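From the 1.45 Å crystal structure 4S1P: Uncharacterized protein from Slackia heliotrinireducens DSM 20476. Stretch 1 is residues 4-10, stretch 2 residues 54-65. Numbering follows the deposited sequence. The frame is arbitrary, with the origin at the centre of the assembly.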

HETATM    1  N   MSE A   4      -6.218  -8.012  17.321  1.00 20.40           N
HETATM    2  CA  MSE A   4      -5.785  -6.924  16.457  1.00 17.36           C
HETATM    3  C   MSE A   4      -6.688  -6.870  15.239  1.00 15.38           C
HETATM    4  O   MSE A   4      -7.035  -7.885  14.687  1.00 17.04           O
ATOM      5  N   ARG A   5      -7.092  -5.663  14.856  1.00 14.32           N
ATOM      6  CA  ARG A   5      -7.943  -5.447  13.684  1.00 14.41           C
ATOM      7  C   ARG A   5      -7.247  -4.470  12.751  1.00 12.87           C
ATOM      8  O   ARG A   5      -6.859  -3.370  13.149  1.00 13.97           O
ATOM      9  N   ILE A   6      -7.181  -4.871  11.492  1.00 13.94           N
ATOM     10  CA  ILE A   6      -6.433  -4.132  10.454  1.00 11.43           C
ATOM     11  C   ILE A   6      -7.367  -3.885   9.269  1.00 12.44           C
ATOM     12  O   ILE A   6      -7.990  -4.816   8.758  1.00 12.69           O
ATOM     13  N   LEU A   7      -7.482  -2.628   8.843  1.00 11.55           N
ATOM     14  CA  LEU A   7      -8.217  -2.252   7.628  1.00 11.88           C
ATOM     15  C   LEU A   7      -7.201  -1.927   6.551  1.00 11.02           C
ATOM     16  O   LEU A   7      -6.317  -1.115   6.785  1.00 12.25           O
HETATM   17  N   MSE A   8      -7.311  -2.580   5.404  1.00 11.27           N
HETATM   18  CA  MSE A   8      -6.384  -2.363   4.304  1.00 10.61           C
HETATM   19  C   MSE A   8      -7.101  -1.746   3.129  1.00 10.46           C
HETATM   20  O   MSE A   8      -8.185  -2.196   2.737  1.00 12.70           O
ATOM     21  N   LEU A   9      -6.532  -0.662   2.621  1.00 10.48           N
ATOM     22  CA  LEU A   9      -7.060   0.034   1.481  1.00 11.27           C
ATOM     23  C   LEU A   9      -6.063  -0.118   0.335  1.00 12.11           C
ATOM     24  O   LEU A   9      -4.878   0.216   0.495  1.00 12.58           O
ATOM     25  N   GLY A  10      -6.501  -0.615  -0.813  1.00 11.41           N
ATOM     26  CA  GLY A  10      -5.550  -0.860  -1.905  1.00 12.09           C
ATOM     27  C   GLY A  10      -6.158  -1.424  -3.161  1.00 12.74           C
ATOM     28  O   GLY A  10      -7.359  -1.255  -3.417  1.00 12.75           O
ATOM     29  N   LEU A  54     -17.475   2.427   1.961  1.00 11.88           N
ATOM     30  CA  LEU A  54     -17.012   1.360   2.832  1.00 11.91           C
ATOM     31  C   LEU A  54     -16.050   1.885   3.882  1.00 12.02           C
ATOM     32  O   LEU A  54     -16.160   1.542   5.060  1.00 12.70           O
ATOM     33  N   THR A  55     -15.067   2.655   3.460  1.00 11.51           N
ATOM     34  CA  THR A  55     -14.068   3.171   4.393  1.00 11.94           C
ATOM     35  C   THR A  55     -14.678   4.158   5.381  1.00 13.39           C
ATOM     36  O   THR A  55     -14.395   4.065   6.585  1.00 12.86           O
ATOM     37  N   GLN A  56     -15.539   5.068   4.923  1.00 13.16           N
ATOM     38  CA  GLN A  56     -16.228   5.957   5.851  1.00 13.84           C
ATOM     39  C   GLN A  56     -17.002   5.137   6.897  1.00 13.44           C
ATOM     40  O   GLN A  56     -16.916   5.425   8.096  1.00 15.04           O
ATOM     41  N   ALA A  57     -17.780   4.146   6.458  1.00 12.43           N
ATOM     42  CA  ALA A  57     -18.568   3.334   7.404  1.00 13.29           C
ATOM     43  C   ALA A  57     -17.651   2.577   8.362  1.00 13.39           C
ATOM     44  O   ALA A  57     -17.961   2.495   9.572  1.00 14.26           O
ATOM     45  N   ALA A  58     -16.494   2.073   7.856  1.00 13.39           N
ATOM     46  CA  ALA A  58     -15.684   1.245   8.727  1.00 12.42           C
ATOM     47  C   ALA A  58     -15.112   2.105   9.824  1.00 12.59           C
ATOM     48  O   ALA A  58     -14.977   1.656  10.971  1.00 14.13           O
ATOM     49  N   LEU A  59     -14.694   3.332   9.486  1.00 13.71           N
ATOM     50  CA  LEU A  59     -14.087   4.203  10.498  1.00 14.66           C
ATOM     51  C   LEU A  59     -15.123   4.752  11.462  1.00 14.97           C
ATOM     52  O   LEU A  59     -14.772   5.071  12.615  1.00 17.06           O
ATOM     53  N   ALA A  60     -16.373   4.876  11.020  1.00 15.67           N
ATOM     54  CA  ALA A  60     -17.453   5.322  11.883  1.00 17.21           C
ATOM     55  C   ALA A  60     -18.024   4.232  12.783  1.00 17.18           C
ATOM     56  O   ALA A  60     -18.506   4.534  13.879  1.00 20.65           O
ATOM     57  N   ASN A  61     -17.963   2.972  12.339  1.00 14.88           N
ATOM     58  CA  ASN A  61     -18.728   1.913  12.938  1.00 15.62           C
ATOM     59  C   ASN A  61     -17.939   0.805  13.630  1.00 16.13           C
ATOM     60  O   ASN A  61     -18.480   0.062  14.440  1.00 16.79           O
ATOM     61  N   GLU A  62     -16.683   0.661  13.257  1.00 15.26           N
ATOM     62  CA  GLU A  62     -15.856  -0.432  13.755  1.00 14.64           C
ATOM     63  C   GLU A  62     -14.571   0.118  14.370  1.00 13.34           C
ATOM     64  O   GLU A  62     -14.219   1.291  14.194  1.00 15.43           O
ATOM     65  N   ALA A  63     -13.897  -0.732  15.126  1.00 14.43           N
ATOM     66  CA  ALA A  63     -12.671  -0.364  15.812  1.00 15.15           C
ATOM     67  C   ALA A  63     -11.484  -0.979  15.120  1.00 13.15           C
ATOM     68  O   ALA A  63     -11.484  -2.170  14.840  1.00 15.81           O
ATOM     69  N   TRP A  64     -10.461  -0.168  14.880  1.00 13.01           N
ATOM     70  CA  TRP A  64      -9.252  -0.609  14.161  1.00 12.44           C
ATOM     71  C   TRP A  64      -7.995  -0.266  14.914  1.00 12.79           C
ATOM     72  O   TRP A  64      -7.846   0.873  15.414  1.00 14.26           O
ATOM     73  N   ASP A  65      -7.021  -1.186  14.853  1.00 13.34           N
ATOM     74  CA  ASP A  65      -5.670  -0.886  15.346  1.00 13.42           C
ATOM     75  C   ASP A  65      -4.813  -0.170  14.328  1.00 12.94           C
ATOM     76  O   ASP A  65      -4.016   0.696  14.662  1.00 13.75           O
TER

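The indole of Trp64 is sandwiched between two side chains of the strand, a cation on one face and an aliphatic carbon on the other. Arg5 lays its guanidinium over one side, with CZ 4.1 Å from the centroid of the Trp64 six-membered ring and 25° off the ring normal, a cation-pi arrangement. Over the opposite face sits Leu7, whose CB lies 4.0 Å from the same centroid in a CH-pi contact. A large, electron-rich aromatic suits this position because both faces can be used at once, while its edge still carries a polar group: Trp64 NE1 donates to Ala58 O at 2.9 Å, tying the loop back to the last turns of the helix. The rotamer is chi1 m with chi2 at 97°; the CA-to-CB bond points sideways, but the end of the side chain comes nearer to the strand.

Arg5 also starts sideways and reaches its partners by length, with chi1 m, chi2 t and chi3 p. Several contacts hold the charged end. Arg5 NH1 forms a salt bridge with Glu62 OE1 at 3.0 Å, and Arg5 NH2 donates to Ala63 O at 2.8 Å, the carbonyl lying near the guanidinium plane. Arginine suits the site because its flat cation can lie face-on over the indole while its N-H groups bond outward. Glu62, the first residue to leave helical geometry, points toward the strand and supplies the opposite charge with chi1 m and chi2 t.

Farther along the loop, Asp65 (chi1 m) also points toward the strand and grips the backbone of Arg5 at two points. Arg5 N donates to Asp65 OD2 at 2.9 Å, and Asp65 N donates to Arg5 O at 2.8 Å. A short acidic side chain can thus accept from the strand amide while its own backbone amide serves the carbonyl. The same carboxylate passes selenomethionine Met4, with Met4 CG 3.9 Å from Asp65 OD2.

Toward the helix the contact becomes largely apolar. Leu7, buried and pointing in with chi1 t and chi2 p, places CD2 4.1 Å from Ala58 CB and 4.3 Å from Leu59 CD2. The small methyl of Ala58 points toward the strand, whereas Leu59 (m, t) starts sideways and brings its end nearer. Leu9 (m, t) also points in, its CD2 3.4 Å from Thr55 OG1; that hydroxyl has its hydrogen-bonding partner elsewhere in the structure, so it can lie against a hydrocarbon branch. Alternation along the strand turns the buried Ile6 away and leaves Met8 out of reach.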

HETATM    1  CB  MSE A   4      -4.351  -7.159  15.980  1.00 18.22           C
HETATM    2  CG  MSE A   4      -3.822  -5.949  15.208  1.00 18.01           C
HETATM    3 SE   MSE A   4      -2.009  -6.342  14.522  0.65 20.90          SE
HETATM    4  CE  MSE A   4      -1.130  -6.285  16.238  1.00 28.75           C
ATOM      5  CB  ARG A   5      -9.340  -4.944  14.069  1.00 14.27           C
ATOM      6  CG  ARG A   5     -10.038  -5.858  15.093  1.00 15.73           C
ATOM      7  CD  ARG A   5     -11.532  -5.495  15.269  1.00 16.10           C
ATOM      8  NE  ARG A   5     -12.316  -5.988  14.125  1.00 18.85           N
ATOM      9  CZ  ARG A   5     -12.916  -5.234  13.197  1.00 17.83           C
ATOM     10  NH1 ARG A   5     -13.530  -5.837  12.202  1.00 22.17           N
ATOM     11  NH2 ARG A   5     -12.913  -3.909  13.243  1.00 17.69           N
ATOM     12  CB  ILE A   6      -5.205  -4.933   9.957  1.00 12.27           C
ATOM     13  CG1 ILE A   6      -4.274  -5.267  11.125  1.00 13.43           C
ATOM     14  CG2 ILE A   6      -4.469  -4.169   8.868  1.00 14.56           C
ATOM     15  CD1 ILE A   6      -3.223  -6.301  10.774  1.00 15.49           C
ATOM     16  CB  LEU A   7      -9.068  -1.022   7.903  1.00 11.55           C
ATOM     17  CG  LEU A   7      -9.860  -0.469   6.730  1.00 11.77           C
ATOM     18  CD1 LEU A   7     -10.829  -1.483   6.146  1.00 14.28           C
ATOM     19  CD2 LEU A   7     -10.575   0.814   7.183  1.00 13.27           C
HETATM   20  CB  MSE A   8      -5.790  -3.688   3.822  1.00 10.95           C
HETATM   21  CG  MSE A   8      -5.139  -4.465   4.960  1.00 11.78           C
HETATM   22 SE   MSE A   8      -4.152  -6.022   4.238  0.65 13.27          SE
HETATM   23  CE  MSE A   8      -2.530  -5.101   3.695  1.00 15.60           C
ATOM     24  CB  LEU A   9      -7.215   1.532   1.821  1.00 11.08           C
ATOM     25  CG  LEU A   9      -7.807   1.879   3.195  1.00 11.66           C
ATOM     26  CD1 LEU A   9      -7.844   3.409   3.376  1.00 12.91           C
ATOM     27  CD2 LEU A   9      -9.168   1.231   3.380  1.00 12.95           C
ATOM     28  CB  LEU A  54     -16.354   0.264   2.033  1.00 13.58           C
ATOM     29  CG  LEU A  54     -17.292  -0.623   1.220  1.00 15.62           C
ATOM     30  CD1 LEU A  54     -16.446  -1.521   0.326  1.00 17.13           C
ATOM     31  CD2 LEU A  54     -18.204  -1.433   2.122  1.00 18.51           C
ATOM     32  CB  THR A  55     -12.876   3.726   3.625  1.00 12.43           C
ATOM     33  OG1 THR A  55     -12.276   2.648   2.902  1.00 12.05           O
ATOM     34  CG2 THR A  55     -11.870   4.394   4.530  1.00 13.65           C
ATOM     35  CB  GLN A  56     -17.196   6.824   5.055  1.00 14.44           C
ATOM     36  CG  GLN A  56     -17.986   7.837   5.864  1.00 18.48           C
ATOM     37  CD  GLN A  56     -19.030   8.534   4.994  1.00 22.09           C
ATOM     38  OE1 GLN A  56     -19.886   7.892   4.354  1.00 26.15           O
ATOM     39  NE2 GLN A  56     -18.939   9.822   4.924  1.00 27.91           N
ATOM     40  CB  ALA A  57     -19.477   2.373   6.690  1.00 14.50           C
ATOM     41  CB  ALA A  58     -14.573   0.614   7.942  1.00 12.74           C
ATOM     42  CB  LEU A  59     -13.308   5.327   9.842  1.00 15.35           C
ATOM     43  CG  LEU A  59     -12.101   4.897   9.018  1.00 17.25           C
ATOM     44  CD1 LEU A  59     -11.421   6.074   8.339  1.00 19.89           C
ATOM     45  CD2 LEU A  59     -11.118   4.119   9.872  1.00 18.52           C
ATOM     46  CB  ALA A  60     -18.578   5.937  11.060  1.00 16.85           C
ATOM     47  CB  ASN A  61     -19.624   1.256  11.880  1.00 19.55           C
ATOM     48  CG  ASN A  61     -20.647   2.215  11.299  1.00 19.91           C
ATOM     49  OD1 ASN A  61     -20.777   3.357  11.725  1.00 23.72           O
ATOM     50  ND2 ASN A  61     -21.335   1.748  10.272  1.00 25.49           N
ATOM     51  CB  GLU A  62     -15.559  -1.467  12.651  1.00 14.73           C
ATOM     52  CG  GLU A  62     -16.786  -2.001  11.965  1.00 17.22           C
ATOM     53  CD  GLU A  62     -16.466  -3.083  10.988  1.00 19.16           C
ATOM     54  OE1 GLU A  62     -15.879  -4.097  11.367  1.00 18.50           O
ATOM     55  OE2 GLU A  62     -16.779  -2.887   9.823  1.00 20.93           O
ATOM     56  CB  ALA A  63     -12.737  -0.860  17.225  1.00 15.62           C
ATOM     57  CB  TRP A  64      -9.216   0.025  12.750  1.00 12.63           C
ATOM     58  CG  TRP A  64     -10.473  -0.188  11.991  1.00 12.88           C
ATOM     59  CD1 TRP A  64     -11.509   0.672  11.874  1.00 14.22           C
ATOM     60  CD2 TRP A  64     -10.883  -1.390  11.309  1.00 13.02           C
ATOM     61  NE1 TRP A  64     -12.531   0.097  11.167  1.00 13.59           N
ATOM     62  CE2 TRP A  64     -12.187  -1.188  10.847  1.00 12.06           C
ATOM     63  CE3 TRP A  64     -10.279  -2.647  11.087  1.00 11.82           C
ATOM     64  CZ2 TRP A  64     -12.886  -2.178  10.137  1.00 13.36           C
ATOM     65  CZ3 TRP A  64     -10.966  -3.610  10.410  1.00 14.46           C
ATOM     66  CH2 TRP A  64     -12.266  -3.379   9.931  1.00 14.57           C
ATOM     67  CB  ASP A  65      -4.992  -2.158  15.804  1.00 14.95           C
ATOM     68  CG  ASP A  65      -5.714  -2.778  16.993  1.00 17.74           C
ATOM     69  OD1 ASP A  65      -5.526  -2.267  18.104  1.00 23.54           O
ATOM     70  OD2 ASP A  65      -6.535  -3.679  16.832  1.00 17.87           O
TER